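Local coordinates for Non-structural protein (Porcine reproductive and respiratory syndrome virus, PDB 3IFU) that is the papain-like cysteine protease and zinc-finger part (Nsp1alpha) of the viral polyprotein and probably suppresses host interferon-beta production, at residues A[13-17]-A[27-32]. Numbering follows the deposited sequence.
With ZN (zinc ion), chain C.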
loop_
_atom_site.group_PDB
_atom_site.type_symbol
_atom_site.label_atom_id
_atom_site.label_comp_id
_atom_site.label_asym_id
_atom_site.label_seq_id
_atom_site.Cartn_x
_atom_site.Cartn_y
_atom_site.Cartn_z
ATOM N N ASN A 13 10.218 7.125 -23.395
ATOM C CA ASN A 13 11.493 7.082 -22.687
ATOM C C ASN A 13 11.321 7.440 -21.206
ATOM O O ASN A 13 12.300 7.567 -20.465
ATOM C CB ASN A 13 12.517 8.009 -23.349
ATOM C CG ASN A 13 12.295 9.464 -23.012
ATOM O OD1 ASN A 13 11.218 10.012 -23.235
ATOM N ND2 ASN A 13 13.324 10.102 -22.472
ATOM N N ALA A 14 10.067 7.601 -20.787
ATOM C CA ALA A 14 9.747 7.904 -19.398
ATOM C C ALA A 14 9.847 6.586 -18.629
ATOM O O ALA A 14 9.148 5.623 -18.952
ATOM C CB ALA A 14 8.340 8.461 -19.300
ATOM N N ARG A 15 10.710 6.541 -17.616
ATOM C CA ARG A 15 10.897 5.318 -16.832
ATOM C C ARG A 15 9.632 4.679 -16.250
ATOM O O ARG A 15 8.601 5.328 -16.035
ATOM C CB ARG A 15 11.919 5.551 -15.720
ATOM C CG ARG A 15 13.305 5.860 -16.259
ATOM C CD ARG A 15 14.328 5.949 -15.155
ATOM N NE ARG A 15 15.607 6.455 -15.642
ATOM C CZ ARG A 15 15.826 7.719 -15.982
ATOM N NH1 ARG A 15 17.021 8.095 -16.414
ATOM N NH2 ARG A 15 14.848 8.608 -15.887
ATOM N N VAL A 16 9.749 3.387 -15.978
ATOM C CA VAL A 16 8.651 2.592 -15.471
ATOM C C VAL A 16 8.950 1.887 -14.145
ATOM O O VAL A 16 10.107 1.638 -13.808
ATOM C CB VAL A 16 8.267 1.535 -16.543
ATOM C CG1 VAL A 16 7.490 0.403 -15.916
ATOM C CG2 VAL A 16 7.454 2.197 -17.654
ATOM N N PHE A 17 7.896 1.581 -13.394
ATOM C CA PHE A 17 8.026 0.855 -12.133
ATOM C C PHE A 17 6.891 -0.158 -12.071
ATOM O O PHE A 17 5.919 -0.041 -12.808
ATOM C CB PHE A 17 7.998 1.816 -10.926
ATOM C CG PHE A 17 6.673 2.505 -10.690
ATOM C CD1 PHE A 17 5.664 1.887 -9.947
ATOM C CD2 PHE A 17 6.457 3.809 -11.158
ATOM C CE1 PHE A 17 4.461 2.561 -9.667
ATOM C CE2 PHE A 17 5.264 4.486 -10.886
ATOM C CZ PHE A 17 4.265 3.862 -10.137
ATOM N N ARG A 27 6.629 9.052 -14.459
ATOM C CA ARG A 27 6.256 10.456 -14.629
ATOM C C ARG A 27 4.845 10.877 -14.218
ATOM O O ARG A 27 4.686 11.833 -13.460
ATOM C CB ARG A 27 6.476 10.885 -16.085
ATOM C CG ARG A 27 7.877 11.343 -16.406
ATOM C CD ARG A 27 7.828 12.665 -17.166
ATOM N NE ARG A 27 7.783 12.523 -18.622
ATOM C CZ ARG A 27 8.791 12.065 -19.366
ATOM N NH1 ARG A 27 9.933 11.693 -18.797
ATOM N NH2 ARG A 27 8.665 11.995 -20.686
ATOM N N CYS A 28 3.830 10.182 -14.732
ATOM C CA CYS A 28 2.433 10.524 -14.450
ATOM C C CYS A 28 1.688 9.551 -13.544
ATOM O O CYS A 28 0.514 9.767 -13.245
ATOM C CB CYS A 28 1.655 10.660 -15.760
ATOM S SG CYS A 28 1.442 9.104 -16.651
ATOM N N LEU A 29 2.357 8.476 -13.130
ATOM C CA LEU A 29 1.756 7.484 -12.240
ATOM C C LEU A 29 0.535 6.777 -12.833
ATOM O O LEU A 29 -0.285 6.219 -12.103
ATOM C CB LEU A 29 1.379 8.149 -10.914
ATOM C CG LEU A 29 2.516 8.960 -10.287
ATOM C CD1 LEU A 29 2.005 9.842 -9.152
ATOM C CD2 LEU A 29 3.586 7.999 -9.803
ATOM N N SER A 30 0.413 6.801 -14.157
ATOM C CA SER A 30 -0.702 6.142 -14.824
ATOM C C SER A 30 -0.219 4.819 -15.389
ATOM O O SER A 30 0.957 4.684 -15.730
ATOM C CB SER A 30 -1.241 7.018 -15.952
ATOM O OG SER A 30 -1.666 8.276 -15.455
ATOM N N ALA A 31 -1.123 3.847 -15.484
ATOM C CA ALA A 31 -0.785 2.528 -16.019
ATOM C C ALA A 31 -0.130 2.638 -17.393
ATOM O O ALA A 31 -0.529 3.458 -18.215
ATOM C CB ALA A 31 -2.037 1.665 -16.109
ATOM N N ARG A 32 0.874 1.806 -17.639
ATOM C CA ARG A 32 1.581 1.817 -18.915
ATOM C C ARG A 32 1.220 0.652 -19.823
ATOM O O ARG A 32 1.315 -0.510 -19.431
ATOM C CB ARG A 32 3.089 1.812 -18.675
ATOM C CG ARG A 32 3.737 3.150 -18.923
ATOM C CD ARG A 32 4.032 3.349 -20.391
ATOM N NE ARG A 32 5.472 3.376 -20.631
ATOM C CZ ARG A 32 6.292 4.315 -20.166
ATOM N NH1 ARG A 32 5.820 5.314 -19.434
ATOM N NH2 ARG A 32 7.584 4.255 -20.431
HETATM ZN ZN ZN C . 3.379 8.780 -18.106
#
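The contact of 13-17 with 27-32 is a mostly buried one in the N-terminal zinc finger of Nsp1alpha, joining the chain that enters the two-stranded hairpin 16-18/23-25 to the loop that leaves it. It is a worked example of a general principle: in a small zinc finger the metal stands in for a large hydrophobic core. In that loop Cys28 SG binds the zinc at 2.4 Å, and Cys8, Cys10 and Cys25 complete a four-cysteine site, Cys25 and Cys28 forming its CxxC pair. The Ser30 N to Cys28 SG hydrogen bond, 3.5 Å and weak, is of the kind often given to zinc-bound thiolates. Beyond Cys28 the chain bends, and the side chain of Arg32 reaches across to 13-17, where its NH2 donates a hydrogen bond to Ala14 O at 2.6 Å. NH2 also binds Phe50 O, so the guanidinium ties three parts of the chain together, while Val16 CG2 covers one of its faces, 3.5 Å from NH2. A second arginine works differently: the guanidinium of Arg27 lies flat over the methyl of Ala14 (CZ to CB 3.6 Å), with a weak hydrogen bond to Thr11, which also binds Asn13 OD1. At the other end Phe17 CE2 meets Leu29 CD2 at 4.0 Å, a purely apolar touch. Strand 23-25 pairs antiparallel with 16-18, helix 94-108 covers the apolar end through Met98 against Phe17 and Phe94 against Leu29, and Pro163 of the second subunit packs on Leu29.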